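Local atomic coordinates of uncharacterized protein (Cricetid herpesvirus 2, PDB entry 4ZKQ), a protein that binds chemokines as a decoy receptor of a rodent gammaherpesvirus, which probably keeps them from signalling to host cells. Residues Phe300-Gly305 with Gly386-Gly391; Ser311-Ser316 with Ser321-Cys326. All blocks are in the same frame, centred on the assembly; numbering follows the deposited sequence.

Contact 1. Residues Phe300-Gly305 with Gly386-Gly391; sequences FQTADG and GTYSEG
Thr302 lays its side chain over one face of the Tyr388 ring, joining the loop between strands 290-296 and 308-315 to the start of strand 388-395. That strand belongs to a large mixed beta sheet, where it runs between strand 206-223, parallel to it, and strand 378-384, antiparallel. The methyl CG2 sits 3.7 Å from the ring centroid, only 19° off the ring normal, so this is a CH-pi contact over the face, shifted toward the rim. CB comes down on the same side of the ring, 3.3 Å from Tyr388 CD1. With CG2 anti to the carbonyl carbon, the methyl is carried over the ring, while a chi1 of 84° sets OG1 close to Tyr388 CD1 as well. There the hydroxyl bonds both to Leu299 O in its own loop and to Ser385 OG next to the other segment. Ser385 OG also bonds to Tyr388 N, so one serine hydroxyl ties the threonine and the backbone of the tyrosine together from just outside the contact. Tyr388 further touches Leu299 and Arg220, the latter on strand 206-223.

No direct hydrogen bond links the two segments; two waters bridge them at Gly386 N. One donates to Thr302 O and accepts from Gly386 N, both weakly, and has a weak bond to Thr387 OG1. The second accepts from Gly386 N and donates to Ala303 O at 3.2 Å.

Contact 2. Residues Ser311-Ser316 with Ser321-Cys326; sequences SVWGTS and SAYESC
The side chains of Trp313 and Tyr323 lie side by side and point the same way. Starting at the backbone, Trp313 CB lies 3.1 Å from Glu324 O and also touches Ser325 OG. A chi1 of 65° places CG between the backbone N and the carbonyl carbon and stands the indole up from the strand; chi2 of -91° then swings its six-membered ring toward the tyrosine. CE3 meets Tyr323 CD1, and beyond it CZ3 packs 3.5 Å from Tyr323 CE1, arriving at the edge of the phenol ring near its plane. The two ring planes stand at 65°, an oblique pairing. At the pyrrole end NE1 bonds to Thr80 O, which would restrain the ring's rotation, and Phe378 meets the indole as well.

The rings project from an antiparallel beta hairpin of strands 308-315 and 324-330. Val312 with Cys326 and Gly314 with Glu324 are hydrogen-bonded pairs, each with two reciprocal backbone bonds; Gly314 N to Glu324 O is 2.8 Å. Between them, Trp313 and Ser325 form a non-hydrogen-bonded pair whose CA atoms approach to 4.0 Å, and Trp313 CA makes a CA-H...O contact with Glu324 O. Toward the turn, Thr315 OG1 gives a weak bond to Ala322 O.

The face opposite Trp313 and Ser325 carries Val312 and Cys326, both packed against Phe350. Val312 CG1 lies 4.0 Å from Cys326 CB, while Cys326 SG is bonded to Cys347 SG in a disulfide.

In the fold
Contact 1 and contact 2 belong to the same branched mixed sheet, and strand 378-384 lies between them: it pairs antiparallel with strand 308-315 on one side and with strand 388-395 on the other. Backbone bonds of Trp313 with Phe380 and of Glu390 with Met383 make the two connections. Along the chain the hairpin of contact 2 falls wholly within the interval that contact 1 brackets, because the loop 300-305 leads into strand 308-315 and 386-391 opens the strand that follows 378-384. Their centres are 23 Å apart, yet the nearest atoms come to about 7 Å without touching.

Contact 1. Residues Phe300-Gly305 with Gly386-Gly391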
loop_
_atom_site.group_PDB
_atom_site.type_symbol
_atom_site.label_atom_id
_atom_site.label_comp_id
_atom_site.label_asym_id
_atom_site.label_seq_id
_atom_site.Cartn_x
_atom_site.Cartn_y
_atom_site.Cartn_z
ATOM N N PHE A 300 -19.711 -7.736 -5.405
ATOM C CA PHE A 300 -20.110 -8.343 -4.144
ATOM C C PHE A 300 -20.468 -9.819 -4.303
ATOM O O PHE A 300 -20.638 -10.522 -3.309
ATOM C CB PHE A 300 -21.274 -7.565 -3.531
ATOM C CG PHE A 300 -20.884 -6.201 -3.052
ATOM C CD1 PHE A 300 -20.393 -6.018 -1.774
ATOM C CD2 PHE A 300 -20.979 -5.106 -3.889
ATOM C CE1 PHE A 300 -20.017 -4.765 -1.337
ATOM C CE2 PHE A 300 -20.608 -3.849 -3.454
ATOM C CZ PHE A 300 -20.125 -3.681 -2.176
ATOM N N GLN A 301 -20.549 -10.287 -5.547
ATOM C CA GLN A 301 -20.801 -11.701 -5.832
ATOM C C GLN A 301 -19.498 -12.496 -5.933
ATOM O O GLN A 301 -19.516 -13.726 -5.984
ATOM C CB GLN A 301 -21.602 -11.849 -7.128
ATOM C CG GLN A 301 -22.855 -10.986 -7.179
ATOM C CD GLN A 301 -23.727 -11.147 -5.947
ATOM O OE1 GLN A 301 -24.223 -10.166 -5.394
ATOM N NE2 GLN A 301 -23.921 -12.389 -5.515
ATOM N N THR A 302 -18.376 -11.783 -5.949
ATOM C CA THR A 302 -17.044 -12.385 -6.011
ATOM C C THR A 302 -16.407 -12.553 -4.643
ATOM O O THR A 302 -15.359 -13.187 -4.501
ATOM C CB THR A 302 -16.086 -11.517 -6.844
ATOM O OG1 THR A 302 -15.531 -10.474 -6.017
ATOM C CG2 THR A 302 -16.815 -10.912 -8.028
ATOM N N ALA A 303 -17.038 -11.964 -3.642
ATOM C CA ALA A 303 -16.391 -11.741 -2.361
ATOM C C ALA A 303 -16.097 -13.026 -1.574
ATOM O O ALA A 303 -15.287 -13.009 -0.643
ATOM C CB ALA A 303 -17.242 -10.809 -1.543
ATOM N N ASP A 304 -16.738 -14.129 -1.953
ATOM C CA ASP A 304 -16.531 -15.421 -1.286
ATOM C C ASP A 304 -16.854 -15.347 0.210
ATOM O O ASP A 304 -16.119 -15.880 1.044
ATOM C CB ASP A 304 -15.084 -15.911 -1.491
ATOM C CG ASP A 304 -14.896 -17.380 -1.111
ATOM O OD1 ASP A 304 -15.861 -18.164 -1.248
ATOM O OD2 ASP A 304 -13.784 -17.747 -0.673
ATOM N N GLY A 305 -17.956 -14.682 0.546
ATOM C CA GLY A 305 -18.373 -14.543 1.930
ATOM C C GLY A 305 -17.498 -13.605 2.739
ATOM O O GLY A 305 -17.754 -13.375 3.922
ATOM N N GLY A 386 -10.921 -10.130 -2.320
ATOM C CA GLY A 386 -9.658 -10.840 -2.383
ATOM C C GLY A 386 -9.216 -11.158 -3.798
ATOM O O GLY A 386 -8.022 -11.327 -4.050
ATOM N N THR A 387 -10.172 -11.226 -4.725
ATOM C CA THR A 387 -9.906 -11.716 -6.076
ATOM C C THR A 387 -10.261 -10.727 -7.195
ATOM O O THR A 387 -9.891 -10.948 -8.351
ATOM C CB THR A 387 -10.682 -13.014 -6.334
ATOM O OG1 THR A 387 -12.078 -12.778 -6.125
ATOM C CG2 THR A 387 -10.210 -14.112 -5.396
ATOM N N TYR A 388 -10.961 -9.649 -6.845
ATOM C CA TYR A 388 -11.369 -8.607 -7.802
ATOM C C TYR A 388 -11.150 -7.212 -7.240
ATOM O O TYR A 388 -11.352 -6.980 -6.047
ATOM C CB TYR A 388 -12.847 -8.729 -8.171
ATOM C CG TYR A 388 -13.217 -9.864 -9.085
ATOM C CD1 TYR A 388 -13.312 -11.160 -8.607
ATOM C CD2 TYR A 388 -13.521 -9.631 -10.420
ATOM C CE1 TYR A 388 -13.676 -12.201 -9.435
ATOM C CE2 TYR A 388 -13.886 -10.662 -11.258
ATOM C CZ TYR A 388 -13.962 -11.947 -10.761
ATOM O OH TYR A 388 -14.324 -12.977 -11.593
ATOM N N SER A 389 -10.765 -6.282 -8.113
ATOM C CA SER A 389 -10.724 -4.872 -7.758
ATOM C C SER A 389 -11.269 -4.026 -8.892
ATOM O O SER A 389 -11.042 -4.318 -10.069
ATOM C CB SER A 389 -9.304 -4.422 -7.411
ATOM O OG SER A 389 -8.441 -4.551 -8.522
ATOM N N GLU A 390 -12.014 -2.994 -8.513
ATOM C CA GLU A 390 -12.590 -2.028 -9.444
ATOM C C GLU A 390 -12.173 -0.640 -9.022
ATOM O O GLU A 390 -12.489 -0.218 -7.911
ATOM C CB GLU A 390 -14.120 -2.099 -9.461
ATOM C CG GLU A 390 -14.705 -3.269 -10.206
ATOM C CD GLU A 390 -16.218 -3.314 -10.091
ATOM O OE1 GLU A 390 -16.812 -2.311 -9.642
ATOM O OE2 GLU A 390 -16.812 -4.351 -10.445
ATOM N N GLY A 391 -11.463 0.062 -9.900
ATOM C CA GLY A 391 -11.145 1.460 -9.685
ATOM C C GLY A 391 -11.992 2.330 -10.594
ATOM O O GLY A 391 -12.274 1.959 -11.737
HETATM O O HOH W 1 -12.557 -12.584 -2.809
HETATM O O HOH W 2 -13.150 -10.623 -0.186
#

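Contact 2. Residues Ser311-Ser316 with Ser321-Cys326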
loop_
_atom_site.group_PDB
_atom_site.type_symbol
_atom_site.label_atom_id
_atom_site.label_comp_id
_atom_site.label_asym_id
_atom_site.label_seq_id
_atom_site.Cartn_x
_atom_site.Cartn_y
_atom_site.Cartn_z
ATOM N N SER A 311 -12.112 2.184 -0.795
ATOM C CA SER A 311 -11.253 3.325 -0.513
ATOM C C SER A 311 -11.641 4.443 -1.458
ATOM O O SER A 311 -11.766 4.215 -2.655
ATOM C CB SER A 311 -9.773 2.977 -0.703
ATOM O OG SER A 311 -9.422 1.781 -0.038
ATOM N N VAL A 312 -11.818 5.647 -0.929
ATOM C CA VAL A 312 -12.141 6.790 -1.773
ATOM C C VAL A 312 -11.309 7.977 -1.345
ATOM O O VAL A 312 -11.120 8.222 -0.153
ATOM C CB VAL A 312 -13.647 7.138 -1.719
ATOM C CG1 VAL A 312 -14.085 7.465 -0.300
ATOM C CG2 VAL A 312 -13.980 8.288 -2.677
ATOM N N TRP A 313 -10.786 8.707 -2.321
ATOM C CA TRP A 313 -10.104 9.944 -2.008
ATOM C C TRP A 313 -10.326 10.966 -3.102
ATOM O O TRP A 313 -10.713 10.621 -4.213
ATOM C CB TRP A 313 -8.610 9.700 -1.787
ATOM C CG TRP A 313 -7.858 9.226 -2.977
ATOM C CD1 TRP A 313 -7.645 7.929 -3.350
ATOM C CD2 TRP A 313 -7.195 10.036 -3.948
ATOM N NE1 TRP A 313 -6.888 7.884 -4.494
ATOM C CE2 TRP A 313 -6.597 9.169 -4.883
ATOM C CE3 TRP A 313 -7.042 11.417 -4.118
ATOM C CZ2 TRP A 313 -5.870 9.630 -5.972
ATOM C CZ3 TRP A 313 -6.318 11.876 -5.199
ATOM C CH2 TRP A 313 -5.741 10.987 -6.111
ATOM N N GLY A 314 -10.090 12.230 -2.779
ATOM C CA GLY A 314 -10.238 13.275 -3.769
ATOM C C GLY A 314 -9.405 14.496 -3.462
ATOM O O GLY A 314 -8.854 14.634 -2.373
ATOM N N THR A 315 -9.311 15.372 -4.453
ATOM C CA THR A 315 -8.623 16.645 -4.326
ATOM C C THR A 315 -9.303 17.625 -5.271
ATOM O O THR A 315 -9.672 17.255 -6.386
ATOM C CB THR A 315 -7.115 16.536 -4.660
ATOM O OG1 THR A 315 -6.497 17.820 -4.520
ATOM C CG2 THR A 315 -6.902 16.027 -6.081
ATOM N N SER A 316 -9.487 18.860 -4.823
ATOM C CA SER A 316 -10.152 19.874 -5.635
ATOM C C SER A 316 -9.263 20.396 -6.753
ATOM O O SER A 316 -9.695 21.220 -7.560
ATOM C CB SER A 316 -10.601 21.048 -4.766
ATOM O OG SER A 316 -11.764 20.730 -4.027
ATOM N N SER A 321 -1.470 19.881 -2.273
ATOM C CA SER A 321 -1.508 18.539 -1.700
ATOM C C SER A 321 -2.493 18.424 -0.542
ATOM O O SER A 321 -2.147 17.917 0.526
ATOM C CB SER A 321 -0.109 18.121 -1.229
ATOM O OG SER A 321 -0.144 16.881 -0.541
ATOM N N ALA A 322 -3.718 18.895 -0.750
ATOM C CA ALA A 322 -4.772 18.703 0.240
ATOM C C ALA A 322 -5.695 17.573 -0.201
ATOM O O ALA A 322 -6.576 17.770 -1.037
ATOM C CB ALA A 322 -5.552 19.984 0.454
ATOM N N TYR A 323 -5.479 16.388 0.364
ATOM C CA TYR A 323 -6.234 15.199 -0.012
ATOM C C TYR A 323 -7.300 14.869 1.018
ATOM O O TYR A 323 -7.046 14.913 2.217
ATOM C CB TYR A 323 -5.293 14.001 -0.191
ATOM C CG TYR A 323 -4.361 14.141 -1.373
ATOM C CD1 TYR A 323 -4.757 13.750 -2.642
ATOM C CD2 TYR A 323 -3.090 14.674 -1.219
ATOM C CE1 TYR A 323 -3.912 13.884 -3.727
ATOM C CE2 TYR A 323 -2.237 14.810 -2.297
ATOM C CZ TYR A 323 -2.653 14.414 -3.548
ATOM O OH TYR A 323 -1.808 14.547 -4.623
ATOM N N GLU A 324 -8.497 14.552 0.532
ATOM C CA GLU A 324 -9.565 14.019 1.372
ATOM C C GLU A 324 -9.624 12.521 1.114
ATOM O O GLU A 324 -9.579 12.104 -0.037
ATOM C CB GLU A 324 -10.915 14.668 1.045
ATOM C CG GLU A 324 -10.927 16.191 1.028
ATOM C CD GLU A 324 -11.090 16.813 2.405
ATOM O OE1 GLU A 324 -11.400 16.086 3.372
ATOM O OE2 GLU A 324 -10.912 18.042 2.513
ATOM N N SER A 325 -9.714 11.715 2.170
ATOM C CA SER A 325 -9.768 10.265 2.011
ATOM C C SER A 325 -10.608 9.601 3.098
ATOM O O SER A 325 -10.550 9.985 4.264
ATOM C CB SER A 325 -8.355 9.675 2.028
ATOM O OG SER A 325 -8.384 8.285 1.757
ATOM N N CYS A 326 -11.386 8.607 2.688
ATOM C CA CYS A 326 -12.186 7.797 3.593
ATOM C C CYS A 326 -12.098 6.350 3.135
ATOM O O CYS A 326 -11.768 6.082 1.976
ATOM C CB CYS A 326 -13.644 8.265 3.611
ATOM S SG CYS A 326 -13.826 10.034 3.919
#